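Local coordinates for hypothetical protein (Staphylococcus aureus subsp. aureus, PDB 1QYI), which is of unknown function but probably belongs to the haloacid dehalogenase (HAD) superfamily, whose members are mostly hydrolases such as phosphatases, at residues 215-220 with 252-257; 234-239 with 243-248; 277-282 with 304-309; 289-294 with 310-315; 319-324 with 364-369. All blocks are in the same frame, centred on the assembly; numbering follows the deposited sequence.

Contact 1 (215-220 with 252-257); sequences RPVDEV and LGLLPY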
# COMPACT_ATOMS: atom_id res chain seq x y z
N ARG A 215 -7.89 -13.87 -8.25
CA ARG A 215 -8.29 -15.04 -9.02
C ARG A 215 -7.76 -16.33 -8.37
O ARG A 215 -6.60 -16.39 -7.97
CB ARG A 215 -7.77 -14.94 -10.45
CG ARG A 215 -8.54 -13.97 -11.32
CD ARG A 215 -9.18 -14.70 -12.48
NE ARG A 215 -10.48 -15.28 -12.16
CZ ARG A 215 -11.01 -16.29 -12.83
NH1 ARG A 215 -10.36 -16.83 -13.84
NH2 ARG A 215 -12.21 -16.75 -12.50
N PRO A 216 -8.60 -17.38 -8.27
CA PRO A 216 -8.19 -18.65 -7.67
C PRO A 216 -6.83 -19.06 -8.17
O PRO A 216 -6.64 -19.21 -9.37
CB PRO A 216 -9.27 -19.62 -8.13
CG PRO A 216 -10.48 -18.75 -8.23
CD PRO A 216 -9.95 -17.48 -8.85
N VAL A 217 -5.88 -19.23 -7.26
CA VAL A 217 -4.51 -19.59 -7.62
C VAL A 217 -4.40 -20.85 -8.47
O VAL A 217 -3.66 -20.89 -9.46
CB VAL A 217 -3.67 -19.76 -6.35
CG1 VAL A 217 -2.22 -20.05 -6.70
CG2 VAL A 217 -3.77 -18.49 -5.52
N ASP A 218 -5.14 -21.89 -8.09
CA ASP A 218 -5.13 -23.14 -8.83
C ASP A 218 -5.49 -22.92 -10.30
O ASP A 218 -5.04 -23.67 -11.18
CB ASP A 218 -6.09 -24.14 -8.17
CG ASP A 218 -7.53 -23.72 -8.30
OD1 ASP A 218 -7.81 -22.50 -8.27
OD2 ASP A 218 -8.40 -24.61 -8.42
N GLU A 219 -6.30 -21.90 -10.57
CA GLU A 219 -6.71 -21.57 -11.94
C GLU A 219 -5.62 -20.79 -12.68
O GLU A 219 -5.42 -20.99 -13.88
CB GLU A 219 -8.01 -20.75 -11.93
CG GLU A 219 -9.22 -21.45 -12.51
CD GLU A 219 -10.49 -20.60 -12.43
OE1 GLU A 219 -10.99 -20.38 -11.30
OE2 GLU A 219 -10.98 -20.15 -13.49
N VAL A 220 -4.93 -19.89 -11.97
CA VAL A 220 -3.87 -19.10 -12.60
C VAL A 220 -2.61 -19.95 -12.77
O VAL A 220 -1.81 -19.69 -13.66
CB VAL A 220 -3.51 -17.81 -11.79
CG1 VAL A 220 -4.76 -17.15 -11.26
CG2 VAL A 220 -2.55 -18.14 -10.67
N LEU A 252 1.92 -18.53 -1.97
CA LEU A 252 0.83 -18.93 -2.85
C LEU A 252 1.19 -19.99 -3.89
O LEU A 252 0.30 -20.66 -4.42
CB LEU A 252 0.27 -17.70 -3.56
CG LEU A 252 -0.37 -16.66 -2.64
CD1 LEU A 252 -0.58 -15.37 -3.41
CD2 LEU A 252 -1.69 -17.19 -2.09
N GLY A 253 2.47 -20.13 -4.18
CA GLY A 253 2.90 -21.11 -5.17
C GLY A 253 2.96 -20.55 -6.59
O GLY A 253 2.85 -21.30 -7.56
N LEU A 254 3.12 -19.24 -6.72
CA LEU A 254 3.18 -18.62 -8.03
C LEU A 254 4.62 -18.31 -8.41
O LEU A 254 4.98 -18.30 -9.59
CB LEU A 254 2.35 -17.34 -8.05
CG LEU A 254 0.88 -17.48 -7.67
CD1 LEU A 254 0.24 -16.11 -7.56
CD2 LEU A 254 0.15 -18.34 -8.69
N LEU A 255 5.45 -18.08 -7.40
CA LEU A 255 6.85 -17.75 -7.62
C LEU A 255 7.56 -18.66 -8.62
O LEU A 255 8.31 -18.18 -9.47
CB LEU A 255 7.59 -17.75 -6.28
CG LEU A 255 8.91 -16.99 -6.29
CD1 LEU A 255 8.65 -15.54 -6.64
CD2 LEU A 255 9.58 -17.11 -4.93
N PRO A 256 7.35 -19.98 -8.53
CA PRO A 256 8.01 -20.91 -9.46
C PRO A 256 7.81 -20.60 -10.95
O PRO A 256 8.55 -21.12 -11.80
CB PRO A 256 7.43 -22.26 -9.05
CG PRO A 256 7.29 -22.11 -7.56
CD PRO A 256 6.68 -20.72 -7.44
N TYR A 257 6.83 -19.76 -11.27
CA TYR A 257 6.54 -19.38 -12.66
C TYR A 257 7.20 -18.07 -13.06
O TYR A 257 6.99 -17.57 -14.16
CB TYR A 257 5.03 -19.22 -12.87
CG TYR A 257 4.26 -20.48 -12.57
CD1 TYR A 257 4.29 -21.57 -13.45
CD2 TYR A 257 3.50 -20.58 -11.41
CE1 TYR A 257 3.58 -22.73 -13.17
CE2 TYR A 257 2.79 -21.74 -11.12
CZ TYR A 257 2.84 -22.81 -12.00
OH TYR A 257 2.14 -23.95 -11.68
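Beside the touching pair Val217 and Leu254 stands one aromatic ring, that of Tyr257, with CA of Leu254 at its edge, in plane. The ring also packs on Lys221 and Leu224 of helix 217-229. The contact itself is aliphatic. Val217 holds CG1 anti to the backbone N (chi1 -177°), and this branch does most of the touching. It comes within 3.5 Å of CD2 of Leu254. The same CG1 lies 3.5 Å from the carbonyl O of Leu252. The other branch, CG2, is 4.2 Å from CD2 of Leu252. CD2 of Leu254 also meets CG2 of Val220 at 3.4 Å, a tight methyl contact, with the two side chains crossing at about a right angle. One leucine methyl thus rests against branches of two valines on the first turn of the helix. Pro216 is at the N-cap position of that helix. Its O accepts from the N of Glu219 and of Val220. A salt bridge joins NH1 of Arg215 to OE2 of Glu219 at 3.4 Å; as a hydrogen bond it is weak. Across the contact, Gly253 turns the chain out of helix 242-252 with positive phi, in a Schellman motif. The arrangement sets the first turn of one helix against the Schellman end of another, on one side of the Rossmann-like parallel sheet expected of the HAD fold.

Contact 2 (234-239 with 243-248); sequences LGIATG and TETVVP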
# COMPACT_ATOMS: atom_id res chain seq x y z
N LEU A 234 7.83 -15.23 -18.69
CA LEU A 234 7.08 -14.37 -17.77
C LEU A 234 7.94 -13.36 -17.00
O LEU A 234 9.13 -13.57 -16.78
CB LEU A 234 6.30 -15.25 -16.78
CG LEU A 234 5.49 -16.40 -17.40
CD1 LEU A 234 4.63 -17.05 -16.33
CD2 LEU A 234 4.60 -15.87 -18.52
N GLY A 235 7.31 -12.24 -16.61
CA GLY A 235 8.01 -11.20 -15.87
C GLY A 235 7.11 -10.41 -14.93
O GLY A 235 5.90 -10.35 -15.14
N ILE A 236 7.70 -9.80 -13.90
CA ILE A 236 6.94 -9.00 -12.92
C ILE A 236 7.50 -7.59 -12.65
O ILE A 236 8.69 -7.44 -12.38
CB ILE A 236 6.84 -9.72 -11.54
CG1 ILE A 236 6.03 -11.01 -11.66
CG2 ILE A 236 6.12 -8.83 -10.53
CD1 ILE A 236 4.59 -10.77 -12.04
N ALA A 237 6.63 -6.59 -12.72
CA ALA A 237 6.97 -5.19 -12.42
C ALA A 237 5.87 -4.66 -11.50
O ALA A 237 4.72 -4.50 -11.92
CB ALA A 237 7.03 -4.35 -13.71
N THR A 238 6.20 -4.40 -10.23
CA THR A 238 5.20 -3.89 -9.28
C THR A 238 5.73 -2.72 -8.46
O THR A 238 6.93 -2.44 -8.44
CB THR A 238 4.74 -4.99 -8.30
OG1 THR A 238 3.77 -4.45 -7.40
CG2 THR A 238 5.92 -5.53 -7.50
N GLY A 239 4.81 -2.04 -7.78
CA GLY A 239 5.17 -0.91 -6.93
C GLY A 239 5.46 -1.40 -5.52
O GLY A 239 5.88 -0.63 -4.66
N THR A 243 10.06 -7.85 -0.48
CA THR A 243 9.40 -8.82 0.37
C THR A 243 7.90 -8.93 0.15
O THR A 243 7.34 -10.03 0.15
CB THR A 243 9.65 -8.50 1.84
OG1 THR A 243 8.87 -7.34 2.20
CG2 THR A 243 11.13 -8.21 2.06
N GLU A 244 7.24 -7.79 -0.01
CA GLU A 244 5.80 -7.76 -0.22
C GLU A 244 5.39 -8.41 -1.54
O GLU A 244 4.21 -8.63 -1.79
CB GLU A 244 5.29 -6.32 -0.14
CG GLU A 244 4.87 -5.92 1.28
CD GLU A 244 5.09 -4.45 1.60
OE1 GLU A 244 4.68 -3.60 0.78
OE2 GLU A 244 5.66 -4.15 2.67
N THR A 245 6.39 -8.71 -2.37
CA THR A 245 6.17 -9.35 -3.67
C THR A 245 6.55 -10.84 -3.58
O THR A 245 5.73 -11.72 -3.86
CB THR A 245 7.04 -8.70 -4.76
OG1 THR A 245 6.97 -7.27 -4.63
CG2 THR A 245 6.57 -9.10 -6.14
N VAL A 246 7.79 -11.11 -3.20
CA VAL A 246 8.27 -12.48 -3.10
C VAL A 246 7.49 -13.35 -2.10
O VAL A 246 6.91 -14.36 -2.50
CB VAL A 246 9.78 -12.51 -2.75
CG1 VAL A 246 10.19 -13.90 -2.27
CG2 VAL A 246 10.59 -12.14 -3.98
N VAL A 247 7.45 -12.95 -0.83
CA VAL A 247 6.76 -13.71 0.20
C VAL A 247 5.35 -14.13 -0.19
O VAL A 247 5.01 -15.31 -0.11
CB VAL A 247 6.71 -12.92 1.52
CG1 VAL A 247 6.00 -13.73 2.60
CG2 VAL A 247 8.12 -12.57 1.96
N PRO A 248 4.52 -13.18 -0.63
CA PRO A 248 3.15 -13.54 -1.02
C PRO A 248 3.13 -14.58 -2.15
O PRO A 248 2.51 -15.63 -2.01
CB PRO A 248 2.55 -12.20 -1.46
CG PRO A 248 3.34 -11.19 -0.67
CD PRO A 248 4.74 -11.73 -0.75
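Thr238 and Thr245 mark the closest approach of the two backbones, with CA atoms 7.9 Å apart. Residues 234-237 are strand, and the chain has just left the sheet at Thr238. Residues 243-248 are helix, kinked at Pro248, whose N makes no bond to the turn before. Strand 233-237 and helix 242-252 are the first two elements of a beta-alpha-beta unit that ends in strand 263-264. The two threonines reach toward each other, tip to tip. The methyl CG2 of Thr238 is 3.5 Å from OG1 of Thr245 and 3.9 Å from its CG2. Thr238 can offer a methyl here because its OG1 is the branch anti to the backbone N (chi1 -180°). That hydroxyl is hydrogen-bonded instead to the N of Arg240. OG1 of Thr245 bonds to the O of Pro241, just before the helix. Two residues earlier, in the strand, CG2 of Ile236 lies 4.4 Å from CG2 of Thr245, a looser apolar contact. No hydrogen bond crosses between the segments. Thr238, just past the strand, probably corresponds to the threonine or serine of HAD motif II, which in relatives binds the phosphoryl group. Both buried hydroxyls have partners nearby in the chain, so what joins strand to helix is van der Waals contact, with the rotation of each threonine fixed by its own local bond.

Contact 3 (277-282 with 304-309); sequences PQARPL and SYINKQ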
# COMPACT_ATOMS: atom_id res chain seq x y z
N PRO A 277 20.80 9.53 -8.64
CA PRO A 277 19.82 10.46 -8.06
C PRO A 277 19.24 11.49 -9.03
O PRO A 277 18.03 11.69 -9.05
CB PRO A 277 20.60 11.10 -6.91
CG PRO A 277 22.03 11.00 -7.36
CD PRO A 277 22.08 9.61 -7.92
N GLN A 278 20.09 12.14 -9.82
CA GLN A 278 19.60 13.13 -10.77
C GLN A 278 18.87 12.49 -11.94
O GLN A 278 18.67 13.13 -12.97
CB GLN A 278 20.75 13.99 -11.29
CG GLN A 278 21.27 14.99 -10.28
CD GLN A 278 20.15 15.79 -9.64
OE1 GLN A 278 19.26 16.29 -10.34
NE2 GLN A 278 20.19 15.92 -8.32
N ALA A 279 18.48 11.23 -11.78
CA ALA A 279 17.75 10.51 -12.81
C ALA A 279 16.27 10.62 -12.49
O ALA A 279 15.47 9.76 -12.85
CB ALA A 279 18.18 9.05 -12.84
N ARG A 280 15.93 11.70 -11.78
CA ARG A 280 14.56 11.99 -11.40
C ARG A 280 13.95 10.73 -10.79
O ARG A 280 14.67 9.79 -10.45
CB ARG A 280 13.77 12.42 -12.64
CG ARG A 280 14.59 13.10 -13.72
CD ARG A 280 14.17 12.61 -15.09
NE ARG A 280 14.55 11.22 -15.33
CZ ARG A 280 15.67 10.83 -15.91
NH1 ARG A 280 16.56 11.73 -16.34
NH2 ARG A 280 15.91 9.53 -16.07
N PRO A 281 12.62 10.71 -10.63
CA PRO A 281 11.98 9.52 -10.06
C PRO A 281 11.87 8.43 -11.13
O PRO A 281 11.60 8.70 -12.30
CB PRO A 281 10.62 10.04 -9.62
CG PRO A 281 10.30 11.04 -10.70
CD PRO A 281 11.62 11.78 -10.81
N LEU A 282 12.11 7.19 -10.70
CA LEU A 282 12.04 6.03 -11.57
C LEU A 282 10.81 5.21 -11.19
O LEU A 282 10.78 4.00 -11.37
CB LEU A 282 13.31 5.18 -11.44
CG LEU A 282 14.46 5.45 -12.43
CD1 LEU A 282 14.65 6.93 -12.65
CD2 LEU A 282 15.73 4.81 -11.91
N SER A 304 21.21 1.78 -18.42
CA SER A 304 20.69 1.60 -19.76
C SER A 304 19.17 1.54 -19.74
O SER A 304 18.52 1.94 -20.71
CB SER A 304 21.26 0.32 -20.39
OG SER A 304 20.88 -0.84 -19.66
N TYR A 305 18.62 1.05 -18.64
CA TYR A 305 17.17 0.95 -18.51
C TYR A 305 16.55 2.33 -18.34
O TYR A 305 15.35 2.51 -18.56
CB TYR A 305 16.81 0.06 -17.31
CG TYR A 305 17.32 -1.37 -17.38
CD1 TYR A 305 17.80 -1.92 -18.57
CD2 TYR A 305 17.28 -2.19 -16.26
CE1 TYR A 305 18.24 -3.24 -18.63
CE2 TYR A 305 17.72 -3.51 -16.31
CZ TYR A 305 18.20 -4.03 -17.49
OH TYR A 305 18.65 -5.33 -17.54
N ILE A 306 17.39 3.30 -17.98
CA ILE A 306 16.98 4.68 -17.75
C ILE A 306 17.10 5.55 -18.99
O ILE A 306 16.23 6.38 -19.27
CB ILE A 306 17.82 5.29 -16.62
CG1 ILE A 306 17.53 4.52 -15.33
CG2 ILE A 306 17.54 6.77 -16.46
CD1 ILE A 306 18.39 4.96 -14.17
N ASN A 307 18.18 5.34 -19.74
CA ASN A 307 18.47 6.10 -20.96
C ASN A 307 17.83 5.58 -22.24
O ASN A 307 17.61 6.35 -23.17
CB ASN A 307 19.99 6.18 -21.16
CG ASN A 307 20.71 6.72 -19.95
OD1 ASN A 307 21.92 6.54 -19.82
ND2 ASN A 307 19.98 7.38 -19.06
N LYS A 308 17.58 4.27 -22.30
CA LYS A 308 16.97 3.64 -23.47
C LYS A 308 15.58 3.11 -23.14
O LYS A 308 15.42 1.98 -22.66
CB LYS A 308 17.81 2.48 -23.98
CG LYS A 308 19.13 2.86 -24.62
CD LYS A 308 19.72 1.67 -25.39
CE LYS A 308 21.13 1.97 -25.90
NZ LYS A 308 22.13 2.15 -24.79
N GLN A 309 14.56 3.93 -23.40
CA GLN A 309 13.18 3.56 -23.12
C GLN A 309 12.23 3.75 -24.31
O GLN A 309 11.26 3.00 -24.44
CB GLN A 309 12.66 4.36 -21.92
CG GLN A 309 13.47 4.15 -20.66
CD GLN A 309 13.04 5.04 -19.52
OE1 GLN A 309 13.24 4.69 -18.36
NE2 GLN A 309 12.46 6.18 -19.85
O HOH W 1 14.09 7.72 -17.17
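Ile306 fills the middle of this contact, with Leu282 and Ala279 on its buried side and Arg280 on its outer side. The buried side is the tight one. CD2 of Leu282 lies 3.5 Å from CD1 of Ile306 and 3.9 Å from its CG1. The two side chains cross at about a right angle. CB of Ala279 adds a longer contact to the same CD1, at 4.3 Å. Ile306 has CG1 anti to its carbonyl carbon (chi1 -64°), and this carries CD1 across to the loop. Tyr276, just before this segment, also packs on Ile306. The N of Leu282 is hydrogen-bonded to OE2 of Glu273, which ties this part of the loop back to helix 266-275.

The outer side is more open and polar, although one approach there is short. Arg280 is exposed, and its chain bends at chi2 and chi3 to bring the guanidinium over to the helix. NH2 comes to 3.2 Å from CG2 of Ile306, the methyl lying at the edge of the guanidinium and in its plane. No direct hydrogen bond joins the segments. A single water makes the polar link: it accepts a weak bond from NH2 of Arg280 at 2.8 Å and donates to the O of Ile306 at 3.3 Å. This O belongs to the last turn of helix 302-307. The chemistry is therefore divided. Apolar contacts join the loop to the short helix, while the charged group stays at the surface, where a water rather than a direct bond bridges it to the backbone.

Contact 4 (289-294 with 310-315); sequences SYIAAL and DNIVNK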
# COMPACT_ATOMS: atom_id res chain seq x y z
N SER A 289 11.20 -0.17 -14.37
CA SER A 289 10.95 -1.48 -13.76
C SER A 289 10.50 -2.49 -14.79
O SER A 289 10.87 -3.66 -14.72
CB SER A 289 9.92 -1.36 -12.64
OG SER A 289 8.68 -0.90 -13.16
N TYR A 290 9.71 -2.05 -15.77
CA TYR A 290 9.26 -2.97 -16.80
C TYR A 290 10.45 -3.37 -17.66
O TYR A 290 10.54 -4.51 -18.12
CB TYR A 290 8.16 -2.34 -17.66
CG TYR A 290 6.76 -2.71 -17.19
CD1 TYR A 290 6.38 -4.05 -17.06
CD2 TYR A 290 5.85 -1.72 -16.80
CE1 TYR A 290 5.13 -4.40 -16.57
CE2 TYR A 290 4.59 -2.06 -16.30
CZ TYR A 290 4.24 -3.41 -16.18
OH TYR A 290 3.00 -3.76 -15.67
N ILE A 291 11.37 -2.43 -17.86
CA ILE A 291 12.56 -2.67 -18.66
C ILE A 291 13.52 -3.63 -17.94
O ILE A 291 14.22 -4.43 -18.57
CB ILE A 291 13.29 -1.34 -18.98
CG1 ILE A 291 12.37 -0.46 -19.83
CG2 ILE A 291 14.61 -1.61 -19.69
CD1 ILE A 291 12.96 0.90 -20.23
N ALA A 292 13.54 -3.54 -16.62
CA ALA A 292 14.38 -4.39 -15.79
C ALA A 292 13.81 -5.80 -15.76
O ALA A 292 14.55 -6.78 -15.72
CB ALA A 292 14.45 -3.83 -14.39
N ALA A 293 12.49 -5.90 -15.78
CA ALA A 293 11.80 -7.17 -15.75
C ALA A 293 11.88 -7.87 -17.10
O ALA A 293 11.64 -9.08 -17.21
CB ALA A 293 10.35 -6.97 -15.37
N LEU A 294 12.23 -7.11 -18.13
CA LEU A 294 12.32 -7.65 -19.47
C LEU A 294 13.71 -8.15 -19.83
O LEU A 294 13.86 -9.30 -20.24
CB LEU A 294 11.86 -6.59 -20.48
CG LEU A 294 11.42 -7.07 -21.87
CD1 LEU A 294 10.51 -6.03 -22.51
CD2 LEU A 294 12.63 -7.33 -22.71
N ASP A 310 12.51 4.73 -25.16
CA ASP A 310 11.63 4.99 -26.29
C ASP A 310 11.62 3.93 -27.39
O ASP A 310 12.61 3.74 -28.10
CB ASP A 310 11.93 6.37 -26.90
CG ASP A 310 11.66 7.50 -25.92
OD1 ASP A 310 10.65 7.45 -25.18
OD2 ASP A 310 12.46 8.46 -25.88
N ASN A 311 10.48 3.24 -27.51
CA ASN A 311 10.27 2.20 -28.52
C ASN A 311 11.45 1.24 -28.68
O ASN A 311 12.02 1.13 -29.76
CB ASN A 311 9.96 2.86 -29.86
CG ASN A 311 9.43 1.88 -30.88
OD1 ASN A 311 9.44 2.15 -32.09
ND2 ASN A 311 8.96 0.72 -30.41
N ILE A 312 11.81 0.54 -27.61
CA ILE A 312 12.93 -0.37 -27.66
C ILE A 312 12.50 -1.82 -27.92
O ILE A 312 13.34 -2.72 -27.95
CB ILE A 312 13.73 -0.32 -26.35
CG1 ILE A 312 12.82 -0.68 -25.17
CG2 ILE A 312 14.33 1.07 -26.18
CD1 ILE A 312 13.55 -0.96 -23.88
N VAL A 313 11.20 -2.04 -28.10
CA VAL A 313 10.70 -3.39 -28.34
C VAL A 313 9.58 -3.39 -29.37
O VAL A 313 8.89 -2.39 -29.56
CB VAL A 313 10.16 -4.03 -27.03
CG1 VAL A 313 11.25 -4.05 -25.96
CG2 VAL A 313 8.93 -3.27 -26.53
N ASN A 314 9.41 -4.52 -30.05
CA ASN A 314 8.35 -4.64 -31.04
C ASN A 314 7.04 -4.98 -30.34
O ASN A 314 7.02 -5.65 -29.31
CB ASN A 314 8.66 -5.72 -32.08
CG ASN A 314 9.76 -5.31 -33.04
OD1 ASN A 314 9.81 -4.17 -33.52
ND2 ASN A 314 10.65 -6.26 -33.36
N LYS A 315 5.96 -4.51 -30.94
CA LYS A 315 4.61 -4.71 -30.44
C LYS A 315 4.23 -6.17 -30.19
O LYS A 315 3.40 -6.44 -29.31
CB LYS A 315 3.64 -4.08 -31.44
CG LYS A 315 2.39 -3.51 -30.84
CD LYS A 315 2.72 -2.42 -29.84
CE LYS A 315 1.62 -1.35 -29.81
NZ LYS A 315 0.24 -1.93 -29.71
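Ile291 and Ile312 are the nearest residues of the two backbones, but their CA atoms are 9.3 Å apart, so helix 288-295 and the irregular segment 310-315 meet through side chains alone. There are two apolar contacts. In the first, CD1 of Ile291 meets CD1 of Ile312 at 4.1 Å, with the side chains crossing at about a right angle. Ile312 has CG1 between its backbone N and carbonyl carbon (chi1 59°), and the extended end of the chain carries CD1 toward the helix. In the second, CD1 of Leu294 lies 4.0 Å from CG1 of Val313. These two side chains slide past each other in opposite directions. Leu294 holds CG anti to the backbone N (chi1 -160°), which points its branches at the loop.

Ile291 and Leu294 are three residues apart and lie on one side of the helix. Ile312 and Val313 are neighbours in the chain, and both have CB directed at that side. The loop is also fixed from elsewhere. Val313 is backbone-bonded to Ile334, at the end of helix 325-334. Val318, in the strand that follows the loop, packs on both Leu294 and Val313. At the far end, NZ of Lys315 forms a salt bridge with OD1 of Asp360. The contact thus lays the loop leading into strand 318-322 along one flank of helix 288-295. With no hydrogen bond between the segments, cohesion here depends on modest methyl contacts, while hydrogen bonds and a salt bridge hold the loop within itself and to Ile334 and Asp360.

Contact 5 (319-324 with 364-369); sequences FIVGDS and NHLGEL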
# COMPACT_ATOMS: atom_id res chain seq x y z
N PHE A 319 4.09 -8.10 -23.99
CA PHE A 319 2.70 -7.85 -23.60
C PHE A 319 2.67 -7.50 -22.11
O PHE A 319 2.95 -8.34 -21.25
CB PHE A 319 1.85 -9.10 -23.80
CG PHE A 319 1.71 -9.53 -25.23
CD1 PHE A 319 0.89 -8.81 -26.10
CD2 PHE A 319 2.41 -10.63 -25.71
CE1 PHE A 319 0.77 -9.19 -27.42
CE2 PHE A 319 2.29 -11.01 -27.03
CZ PHE A 319 1.47 -10.29 -27.89
N ILE A 320 2.31 -6.26 -21.82
CA ILE A 320 2.22 -5.82 -20.44
C ILE A 320 0.78 -6.00 -19.97
O ILE A 320 -0.15 -5.51 -20.60
CB ILE A 320 2.67 -4.36 -20.32
CG1 ILE A 320 4.19 -4.30 -20.46
CG2 ILE A 320 2.21 -3.78 -19.00
CD1 ILE A 320 4.77 -2.90 -20.43
N VAL A 321 0.63 -6.72 -18.86
CA VAL A 321 -0.66 -7.03 -18.26
C VAL A 321 -0.83 -6.31 -16.92
O VAL A 321 -0.22 -6.68 -15.91
CB VAL A 321 -0.80 -8.57 -18.01
CG1 VAL A 321 -2.11 -8.88 -17.30
CG2 VAL A 321 -0.71 -9.31 -19.33
N GLY A 322 -1.66 -5.28 -16.94
CA GLY A 322 -1.88 -4.53 -15.72
C GLY A 322 -3.25 -3.90 -15.69
O GLY A 322 -4.07 -4.12 -16.58
N ASP A 323 -3.48 -3.10 -14.67
CA ASP A 323 -4.77 -2.46 -14.52
C ASP A 323 -4.65 -0.95 -14.43
O ASP A 323 -5.59 -0.23 -14.73
CB ASP A 323 -5.45 -3.01 -13.26
CG ASP A 323 -4.62 -2.76 -12.02
OD1 ASP A 323 -3.39 -3.05 -12.03
OD2 ASP A 323 -5.20 -2.29 -11.02
N SER A 324 -3.49 -0.48 -14.00
CA SER A 324 -3.29 0.96 -13.86
C SER A 324 -2.94 1.60 -15.18
O SER A 324 -2.38 0.97 -16.09
CB SER A 324 -2.17 1.26 -12.87
OG SER A 324 -0.91 1.00 -13.45
N ASN A 364 -11.66 -8.56 -18.56
CA ASN A 364 -12.33 -8.45 -17.26
C ASN A 364 -11.42 -8.87 -16.12
O ASN A 364 -11.40 -8.24 -15.07
CB ASN A 364 -13.60 -9.29 -17.22
CG ASN A 364 -14.73 -8.70 -18.03
OD1 ASN A 364 -15.18 -7.58 -17.78
ND2 ASN A 364 -15.21 -9.46 -19.00
N HIS A 365 -10.67 -9.94 -16.34
CA HIS A 365 -9.74 -10.44 -15.33
C HIS A 365 -8.65 -11.32 -15.95
O HIS A 365 -8.74 -11.71 -17.12
CB HIS A 365 -10.52 -11.21 -14.24
CG HIS A 365 -11.41 -12.28 -14.78
ND1 HIS A 365 -10.94 -13.45 -15.32
CD2 HIS A 365 -12.77 -12.34 -14.87
CE1 HIS A 365 -11.96 -14.20 -15.72
NE2 HIS A 365 -13.07 -13.54 -15.45
N LEU A 366 -7.63 -11.63 -15.16
CA LEU A 366 -6.52 -12.45 -15.63
C LEU A 366 -6.93 -13.70 -16.41
O LEU A 366 -6.18 -14.16 -17.27
CB LEU A 366 -5.65 -12.87 -14.44
CG LEU A 366 -4.31 -13.53 -14.81
CD1 LEU A 366 -3.46 -12.52 -15.57
CD2 LEU A 366 -3.59 -14.01 -13.56
N GLY A 367 -8.10 -14.24 -16.12
CA GLY A 367 -8.55 -15.44 -16.80
C GLY A 367 -8.82 -15.25 -18.28
O GLY A 367 -8.43 -16.07 -19.12
N GLU A 368 -9.50 -14.15 -18.60
CA GLU A 368 -9.86 -13.82 -19.97
C GLU A 368 -8.65 -13.44 -20.82
O GLU A 368 -8.80 -12.91 -21.92
CB GLU A 368 -10.88 -12.67 -19.97
CG GLU A 368 -12.29 -13.11 -19.61
CD GLU A 368 -13.28 -11.95 -19.56
OE1 GLU A 368 -13.07 -10.96 -20.30
OE2 GLU A 368 -14.27 -12.04 -18.79
N LEU A 369 -7.46 -13.71 -20.30
CA LEU A 369 -6.22 -13.38 -21.02
C LEU A 369 -6.00 -14.28 -22.23
O LEU A 369 -5.34 -13.87 -23.20
CB LEU A 369 -5.02 -13.48 -20.07
CG LEU A 369 -3.64 -13.24 -20.69
CD1 LEU A 369 -3.55 -11.81 -21.22
CD2 LEU A 369 -2.57 -13.47 -19.64
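The apolar contacts between the segments all come from Val321. Its CG1 lies 4.3 Å from CD1 of Leu366, and its CG2 lies 4.2 Å from CD1 of Leu369. With CG1 anti to the backbone N (chi1 176°), the two branches are directed at different leucines. The distances are those of ordinary methyl packing. Leu366 also rests on Phe6, and Leu369 on Ile4 and Ile339. The leucines therefore cover a patch shared by strands 3-6, 318-322 and 337-341.

These are neighbouring strands of the parallel sheet of the Rossmann-like fold. Strand 318-322 runs into the sequence Gly322-Asp323-Ser324, which fits motif IV of the HAD superfamily. OD1 of Asp323 lies close to OD2 of Asp7, as in relatives whose acidic residues here bind magnesium.

No hydrogen bond crosses between the segments; the loop 364-369 is braced by its own. Glu368 folds back on Asn364. ND2 of Asn364 gives a bond of 2.8 Å to OE2 of Glu368, using the syn lone pair of that oxygen, with the partner near the amide plane. A weak second bond runs from the same ND2 to OE1 of Glu368. The backbone N of Asn364 also donates to this OE1, at 3.3 Å, from above the carboxylate plane. Three bonds thus restrain the turn of the carboxylate. The N of Gly367 makes a weak bond to ND1 of His365, 3.1 Å away at the edge of the ring and in its plane. Ser324 is the N-cap of helix 325-334, its side chain capping a backbone N there.

Overall arrangement
Contacts 2 and 5 reach the same parallel sheet, with centres about 16 Å apart. Their strands end in sequences that fit HAD motifs II and IV, so both probably border the active site. Contact 1 touches each of them: Val220 CG1 is 4.1 Å from Leu366 CD2 of contact 5, and Leu255 CD2 is 4.2 Å from Val246 CG1 of contact 2. Contact 4 also meets both, through Tyr290, which packs on Ala237 and Ile320. Contacts 3 and 4 alternate along the chain and join at Ile291, whose CD1 lies 3.3 Å from Gln309 CG. Contact 3 is remote from contact 1, with nearest atoms about 17 Å apart.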